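Long-range contacts in geranyltranstransferase (Thermotoga neapolitana, PDB 4WK5), which probably acts as a prenyltransferase that builds linear isoprenoid diphosphates with magnesium, as do other members of the FPP/GGPP synthase family: residues K57-L65 against L78-H89; R30-P38 against A47-G55. All blocks are in the same frame, centred on the assembly; numbering follows the deposited sequence. Where two conformers were deposited one is given.

Contact 1 of 2, residues K57-L65 against L78-H89; sequences KRIRPLLVL and LVDVAVAVELFH
Arg58 and Glu86 carry the charged part of this contact. NH1 of Arg58 reaches OE2 of Glu86 at 2.8 Å in a salt bridge. OE2 lies at the guanidinium edge, in its plane, and is met on its anti side, 20° out of the carboxylate plane; the two planes are nearly perpendicular. With CG anti to the backbone N and a bend at chi2, Glu86 holds its carboxylate over the start of helix 59-70. Two waters extend the grip: one joins the backbone N of Arg58 to Glu86 OE2, and the other accepts from N and NH1 of Arg60 and donates to Glu86 OE1, its O 2.7 Å from that atom. With an alanine in place of Glu86, Arg58 would probably lose a carboxylate partner and both waters their acceptor.

The guanidinium of Arg60 lies flat on the His89 ring, centres 3.8 Å apart and planes at 16°, with NH1 over the ring centre. In this family an equivalent arginine and histidine line the isopentenyl diphosphate pocket, and the stack is consistent with that site here.

Apolar packing takes over further along. Small Ala82 lets Pro61 come close, CB to CB 3.7 Å, and Val64 sits over Ala82 between Leu78 and Val85.

Segments 59-65 and 78-89 run antiparallel, their axes at 161°, inside the all-helical prenyl synthase fold. Helix 23-36 packs on Pro61 and supplies Glu29 to Arg58, while helix 175-201 borders Arg60 and Val81.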
# COMPACT_ATOMS: atom_id res chain seq x y z
N LYS A 57 8.22 -11.02 -17.40
CA LYS A 57 7.74 -12.27 -17.96
C LYS A 57 6.28 -12.52 -17.65
O LYS A 57 5.65 -13.41 -18.24
CB LYS A 57 8.59 -13.44 -17.46
CG LYS A 57 10.06 -13.32 -17.83
CD LYS A 57 10.94 -14.29 -17.06
CE LYS A 57 12.36 -14.28 -17.62
NZ LYS A 57 13.00 -12.94 -17.53
N ARG A 58 5.74 -11.73 -16.71
CA ARG A 58 4.34 -11.82 -16.28
C ARG A 58 3.96 -13.21 -15.77
O ARG A 58 2.82 -13.63 -15.93
CB ARG A 58 3.38 -11.44 -17.42
CG ARG A 58 3.68 -10.12 -18.13
CD ARG A 58 3.72 -8.92 -17.17
NE ARG A 58 3.77 -7.67 -17.92
CZ ARG A 58 4.21 -6.51 -17.43
NH1 ARG A 58 4.63 -6.41 -16.17
NH2 ARG A 58 4.21 -5.43 -18.21
N ILE A 59 4.89 -13.90 -15.12
CA ILE A 59 4.60 -15.26 -14.65
C ILE A 59 3.43 -15.32 -13.66
O ILE A 59 2.56 -16.18 -13.76
CB ILE A 59 5.85 -15.89 -14.02
CG1 ILE A 59 6.95 -16.06 -15.07
CG2 ILE A 59 5.52 -17.22 -13.38
CD1 ILE A 59 6.48 -16.74 -16.35
N ARG A 60 3.39 -14.37 -12.74
CA ARG A 60 2.34 -14.40 -11.71
C ARG A 60 0.94 -14.18 -12.28
O ARG A 60 0.04 -14.97 -12.00
CB ARG A 60 2.65 -13.39 -10.61
CG ARG A 60 3.87 -13.77 -9.78
CD ARG A 60 4.42 -12.57 -8.98
NE ARG A 60 5.68 -12.90 -8.32
CZ ARG A 60 6.87 -12.85 -8.91
NH1 ARG A 60 6.97 -12.47 -10.17
NH2 ARG A 60 7.97 -13.18 -8.23
N PRO A 61 0.74 -13.12 -13.10
CA PRO A 61 -0.64 -12.98 -13.61
C PRO A 61 -1.01 -14.11 -14.57
O PRO A 61 -2.17 -14.52 -14.63
CB PRO A 61 -0.62 -11.62 -14.34
CG PRO A 61 0.83 -11.31 -14.58
CD PRO A 61 1.56 -11.93 -13.41
N LEU A 62 -0.03 -14.61 -15.32
CA LEU A 62 -0.30 -15.76 -16.19
C LEU A 62 -0.74 -16.97 -15.37
O LEU A 62 -1.63 -17.71 -15.79
CB LEU A 62 0.92 -16.11 -17.04
CG LEU A 62 1.19 -15.20 -18.24
CD1 LEU A 62 2.59 -15.46 -18.79
CD2 LEU A 62 0.14 -15.45 -19.32
N LEU A 63 -0.13 -17.18 -14.21
CA LEU A 63 -0.52 -18.27 -13.33
C LEU A 63 -1.95 -18.10 -12.82
O LEU A 63 -2.72 -19.06 -12.80
CB LEU A 63 0.46 -18.39 -12.16
CG LEU A 63 0.32 -19.51 -11.15
CD1 LEU A 63 0.52 -20.87 -11.84
CD2 LEU A 63 1.36 -19.29 -10.04
N VAL A 64 -2.32 -16.88 -12.44
CA VAL A 64 -3.71 -16.62 -12.04
C VAL A 64 -4.67 -17.01 -13.18
O VAL A 64 -5.69 -17.68 -12.95
CB VAL A 64 -3.91 -15.15 -11.65
CG1 VAL A 64 -5.39 -14.87 -11.41
CG2 VAL A 64 -3.06 -14.82 -10.42
N LEU A 65 -4.35 -16.60 -14.41
CA LEU A 65 -5.22 -16.92 -15.53
C LEU A 65 -5.27 -18.41 -15.85
O LEU A 65 -6.34 -18.93 -16.19
CB LEU A 65 -4.79 -16.15 -16.79
CG LEU A 65 -4.96 -14.63 -16.71
CD1 LEU A 65 -4.72 -14.00 -18.08
CD2 LEU A 65 -6.34 -14.27 -16.20
N LEU A 78 -11.12 -12.73 -12.98
CA LEU A 78 -9.80 -13.35 -12.99
C LEU A 78 -8.76 -12.33 -13.49
O LEU A 78 -7.67 -12.21 -12.92
CB LEU A 78 -9.81 -14.60 -13.87
CG LEU A 78 -8.85 -15.76 -13.65
CD1 LEU A 78 -9.00 -16.35 -12.25
CD2 LEU A 78 -9.11 -16.82 -14.71
N VAL A 79 -9.11 -11.61 -14.55
CA VAL A 79 -8.20 -10.61 -15.11
C VAL A 79 -7.87 -9.53 -14.08
O VAL A 79 -6.71 -9.13 -13.95
CB VAL A 79 -8.79 -9.96 -16.39
CG1 VAL A 79 -7.99 -8.73 -16.79
CG2 VAL A 79 -8.84 -10.99 -17.52
N ASP A 80 -8.89 -9.08 -13.35
CA ASP A 80 -8.70 -8.10 -12.27
C ASP A 80 -7.68 -8.55 -11.23
O ASP A 80 -6.79 -7.77 -10.86
CB ASP A 80 -10.03 -7.81 -11.57
CG ASP A 80 -10.98 -7.00 -12.43
OD1 ASP A 80 -10.51 -6.33 -13.37
OD2 ASP A 80 -12.19 -7.03 -12.14
N VAL A 81 -7.81 -9.80 -10.78
CA VAL A 81 -6.89 -10.38 -9.81
C VAL A 81 -5.50 -10.48 -10.41
O VAL A 81 -4.51 -10.12 -9.76
CB VAL A 81 -7.36 -11.78 -9.33
CG1 VAL A 81 -6.34 -12.43 -8.40
CG2 VAL A 81 -8.71 -11.67 -8.63
N ALA A 82 -5.41 -10.99 -11.65
CA ALA A 82 -4.11 -11.16 -12.27
C ALA A 82 -3.37 -9.83 -12.40
O ALA A 82 -2.20 -9.75 -12.06
CB ALA A 82 -4.25 -11.83 -13.65
N VAL A 83 -4.05 -8.80 -12.88
CA VAL A 83 -3.38 -7.51 -13.04
C VAL A 83 -3.03 -6.90 -11.68
O VAL A 83 -1.95 -6.31 -11.54
CB VAL A 83 -4.23 -6.53 -13.88
CG1 VAL A 83 -3.58 -5.17 -13.93
CG2 VAL A 83 -4.38 -7.09 -15.28
N ALA A 84 -3.89 -7.07 -10.68
CA ALA A 84 -3.58 -6.62 -9.32
C ALA A 84 -2.28 -7.24 -8.82
O ALA A 84 -1.42 -6.54 -8.27
CB ALA A 84 -4.71 -6.94 -8.36
N VAL A 85 -2.12 -8.55 -9.02
CA VAL A 85 -0.93 -9.22 -8.55
C VAL A 85 0.29 -8.66 -9.27
O VAL A 85 1.34 -8.43 -8.66
CB VAL A 85 -1.04 -10.75 -8.76
CG1 VAL A 85 0.30 -11.42 -8.58
CG2 VAL A 85 -2.08 -11.34 -7.78
N GLU A 86 0.15 -8.39 -10.56
CA GLU A 86 1.31 -7.89 -11.30
C GLU A 86 1.62 -6.43 -10.93
O GLU A 86 2.80 -6.06 -10.87
CB GLU A 86 1.09 -8.01 -12.82
CG GLU A 86 2.33 -7.65 -13.67
CD GLU A 86 3.55 -8.56 -13.46
OE1 GLU A 86 3.44 -9.62 -12.81
OE2 GLU A 86 4.63 -8.20 -13.96
N LEU A 87 0.60 -5.61 -10.69
CA LEU A 87 0.83 -4.25 -10.21
C LEU A 87 1.57 -4.26 -8.87
O LEU A 87 2.50 -3.48 -8.65
CB LEU A 87 -0.49 -3.49 -10.07
CG LEU A 87 -1.15 -3.12 -11.41
CD1 LEU A 87 -2.59 -2.68 -11.17
CD2 LEU A 87 -0.38 -2.01 -12.11
N PHE A 88 1.17 -5.16 -7.99
CA PHE A 88 1.81 -5.27 -6.68
C PHE A 88 3.27 -5.69 -6.84
O PHE A 88 4.16 -5.12 -6.19
CB PHE A 88 1.06 -6.26 -5.78
CG PHE A 88 1.52 -6.23 -4.35
CD1 PHE A 88 2.64 -6.93 -3.96
CD2 PHE A 88 0.86 -5.43 -3.42
CE1 PHE A 88 3.10 -6.86 -2.64
CE2 PHE A 88 1.31 -5.36 -2.10
CZ PHE A 88 2.42 -6.07 -1.72
N HIS A 89 3.51 -6.68 -7.70
CA HIS A 89 4.86 -7.16 -7.96
C HIS A 89 5.73 -6.03 -8.53
O HIS A 89 6.87 -5.84 -8.10
CB HIS A 89 4.82 -8.37 -8.91
CG HIS A 89 6.18 -8.81 -9.37
ND1 HIS A 89 7.14 -9.27 -8.51
CD2 HIS A 89 6.73 -8.83 -10.61
CE1 HIS A 89 8.23 -9.57 -9.20
NE2 HIS A 89 8.01 -9.31 -10.47
O HOH W 1 6.67 -9.74 -14.68
O HOH W 2 5.03 -11.80 -12.39

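Contact 2 of 2, residues R30-P38 against A47-G55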
# COMPACT_ATOMS: atom_id res chain seq x y z
N ARG A 30 -2.59 -5.55 -22.16
CA ARG A 30 -3.64 -4.61 -22.53
C ARG A 30 -4.31 -4.01 -21.31
O ARG A 30 -4.47 -2.78 -21.20
CB ARG A 30 -4.68 -5.32 -23.40
CG ARG A 30 -5.92 -4.50 -23.73
CD ARG A 30 -5.58 -3.29 -24.57
NE ARG A 30 -6.78 -2.69 -25.15
CZ ARG A 30 -6.91 -1.39 -25.43
NH1 ARG A 30 -5.91 -0.55 -25.17
NH2 ARG A 30 -8.04 -0.94 -25.96
N ARG A 31 -4.71 -4.87 -20.38
CA ARG A 31 -5.41 -4.36 -19.21
C ARG A 31 -4.49 -3.54 -18.31
O ARG A 31 -4.88 -2.49 -17.80
CB ARG A 31 -6.04 -5.51 -18.41
CG ARG A 31 -6.70 -5.02 -17.13
CD ARG A 31 -7.91 -4.11 -17.41
NE ARG A 31 -9.04 -4.88 -17.92
CZ ARG A 31 -9.92 -5.51 -17.14
NH1 ARG A 31 -9.79 -5.47 -15.82
NH2 ARG A 31 -10.92 -6.18 -17.69
N ILE A 32 -3.25 -4.00 -18.11
CA ILE A 32 -2.40 -3.29 -17.17
C ILE A 32 -2.00 -1.91 -17.74
O ILE A 32 -1.88 -0.94 -16.98
CB ILE A 32 -1.15 -4.13 -16.74
CG1 ILE A 32 -0.59 -3.62 -15.41
CG2 ILE A 32 -0.09 -4.21 -17.84
CD1 ILE A 32 0.52 -4.48 -14.83
N GLU A 33 -1.84 -1.79 -19.05
CA GLU A 33 -1.50 -0.48 -19.61
C GLU A 33 -2.68 0.49 -19.53
O GLU A 33 -2.49 1.70 -19.41
CB GLU A 33 -1.02 -0.60 -21.05
CG GLU A 33 0.37 -1.21 -21.19
CD GLU A 33 1.49 -0.42 -20.50
OE1 GLU A 33 1.26 0.71 -20.03
OE2 GLU A 33 2.62 -0.93 -20.46
N GLU A 34 -3.90 -0.05 -19.60
CA GLU A 34 -5.09 0.78 -19.43
C GLU A 34 -5.11 1.41 -18.03
O GLU A 34 -5.44 2.60 -17.87
CB GLU A 34 -6.37 -0.03 -19.65
CG GLU A 34 -6.67 -0.33 -21.09
CD GLU A 34 -7.88 -1.23 -21.26
OE1 GLU A 34 -8.35 -1.80 -20.25
OE2 GLU A 34 -8.37 -1.35 -22.40
N LEU A 35 -4.74 0.62 -17.03
CA LEU A 35 -4.81 1.07 -15.64
C LEU A 35 -3.73 2.09 -15.29
O LEU A 35 -3.95 2.94 -14.42
CB LEU A 35 -4.71 -0.13 -14.68
CG LEU A 35 -5.90 -1.07 -14.72
CD1 LEU A 35 -5.62 -2.29 -13.86
CD2 LEU A 35 -7.15 -0.36 -14.23
N VAL A 36 -2.57 2.01 -15.93
CA VAL A 36 -1.49 2.95 -15.59
C VAL A 36 -1.31 4.11 -16.59
O VAL A 36 -0.38 4.93 -16.44
CB VAL A 36 -0.14 2.21 -15.40
CG1 VAL A 36 -0.22 1.24 -14.22
CG2 VAL A 36 0.31 1.48 -16.69
N LYS A 37 -2.17 4.19 -17.60
CA LYS A 37 -2.23 5.40 -18.44
C LYS A 37 -2.50 6.64 -17.59
O LYS A 37 -3.45 6.67 -16.79
CB LYS A 37 -3.29 5.26 -19.54
CG LYS A 37 -3.24 6.38 -20.57
CD LYS A 37 -4.64 6.77 -21.04
CE LYS A 37 -5.17 5.80 -22.06
NZ LYS A 37 -5.91 6.48 -23.18
N PRO A 38 -1.65 7.67 -17.71
CA PRO A 38 -1.83 8.86 -16.88
C PRO A 38 -3.17 9.53 -17.10
O PRO A 38 -3.69 9.55 -18.22
CB PRO A 38 -0.68 9.77 -17.34
CG PRO A 38 0.39 8.80 -17.79
CD PRO A 38 -0.41 7.73 -18.51
N ALA A 47 5.84 7.68 -14.45
CA ALA A 47 6.79 6.76 -13.84
C ALA A 47 6.14 5.41 -13.54
O ALA A 47 6.78 4.36 -13.69
CB ALA A 47 7.39 7.38 -12.55
N MET A 48 4.89 5.44 -13.10
CA MET A 48 4.12 4.22 -12.90
C MET A 48 4.01 3.45 -14.21
O MET A 48 4.22 2.22 -14.26
CB MET A 48 2.73 4.53 -12.34
CG MET A 48 2.79 5.00 -10.90
SD MET A 48 1.15 5.28 -10.21
CE MET A 48 0.86 7.00 -10.50
N GLN A 49 3.66 4.18 -15.28
CA GLN A 49 3.52 3.55 -16.58
C GLN A 49 4.84 3.00 -17.06
O GLN A 49 4.92 1.88 -17.59
CB GLN A 49 2.97 4.54 -17.62
CG GLN A 49 2.84 3.89 -19.00
CD GLN A 49 2.49 4.92 -20.09
OE1 GLN A 49 3.28 5.81 -20.41
NE2 GLN A 49 1.29 4.81 -20.61
N TYR A 50 5.90 3.76 -16.83
CA TYR A 50 7.24 3.36 -17.24
C TYR A 50 7.62 2.01 -16.64
O TYR A 50 8.08 1.11 -17.36
CB TYR A 50 8.27 4.42 -16.83
CG TYR A 50 9.70 4.04 -17.10
CD1 TYR A 50 10.26 4.21 -18.37
CD2 TYR A 50 10.52 3.54 -16.09
CE1 TYR A 50 11.58 3.87 -18.62
CE2 TYR A 50 11.86 3.20 -16.34
CZ TYR A 50 12.37 3.36 -17.60
OH TYR A 50 13.69 3.04 -17.86
N SER A 51 7.43 1.87 -15.33
CA SER A 51 7.84 0.64 -14.68
C SER A 51 7.03 -0.56 -15.15
O SER A 51 7.55 -1.68 -15.22
CB SER A 51 7.76 0.80 -13.17
OG SER A 51 8.84 1.62 -12.75
N VAL A 52 5.77 -0.34 -15.49
CA VAL A 52 4.97 -1.40 -16.09
C VAL A 52 5.43 -1.75 -17.52
O VAL A 52 5.54 -2.93 -17.89
CB VAL A 52 3.47 -1.01 -16.09
CG1 VAL A 52 2.66 -1.95 -16.99
CG2 VAL A 52 2.95 -1.04 -14.66
N THR A 53 5.70 -0.72 -18.32
CA THR A 53 6.01 -0.92 -19.74
C THR A 53 7.40 -1.53 -19.90
O THR A 53 7.67 -2.24 -20.88
CB THR A 53 5.94 0.40 -20.52
OG1 THR A 53 4.67 1.02 -20.27
CG2 THR A 53 6.11 0.15 -22.01
N ALA A 54 8.28 -1.28 -18.94
CA ALA A 54 9.64 -1.85 -18.99
C ALA A 54 9.57 -3.38 -18.97
O ALA A 54 10.52 -4.07 -19.35
CB ALA A 54 10.50 -1.31 -17.83
N GLY A 55 8.44 -3.90 -18.51
CA GLY A 55 8.04 -5.24 -18.87
C GLY A 55 8.37 -6.26 -17.82
O GLY A 55 8.73 -5.92 -16.70
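Gln49 meets Val36 where the two helices come nearest, their CA atoms 5.1 Å apart. CG2 of Val36 rests over the backbone of Gln49, 3.8 Å from its CA, and the Gln49 side chain then runs outward in an extended chain. Its CB passes 3.6 Å from Val36 O, and NE2 ends beside the ring of Pro38, 4.0 Å from CD, in van der Waals contact.

One turn on, Val52 fills the middle of the interface. Its CG1 is anti to the backbone N (chi1 167°) and its CG2 lies beside that N, which spreads the two methyls over separate partners. CG1 meets Ile32 CG2 tip to tip at 3.7 Å, and CG2 meets Val36 CG1 in the same manner at 3.9 Å.

Thr53 closes the contact on the outer side. Its OG1 lies 2.8 Å from Glu33 OE2 and equally close to Gln49 O, in its own helix. Glu33 was modelled in two conformers, so this meeting is doubtful.

The axes of 30-36 and 47-53 run antiparallel at 165°, an alpha-alpha hairpin. Its chemistry is two-sided: Ile32, Val36 and Val52 seal the inner face, where Ile32 also touches Val83 of helix 75-96. That apolar packing is matched by the chains of Gln49 and, in this conformer, Glu33, which cover its solvent side; only the polar meeting of Glu33 with Thr53 remains uncertain.

From the N terminus, the chain first runs through helix 23-36, turns, and comes back along helix 43-53; contact 2 closes that hairpin. A short connection then leads into helix 59-70, and the next turn brings helix 75-96 back against it, which is contact 1. The two loops follow in series, neither nested nor crossed, but their centres are just 13 Å apart and they touch. Arg31 pairs with Asp80, Leu35 packs on Val83, and Arg58 NH2 probably bonds to the carbonyl of Val52. Helix 75-96 thus meets the first helix of one hairpin while serving as the second helix of the other, joining the outlying N-terminal pair to the central helical bundle.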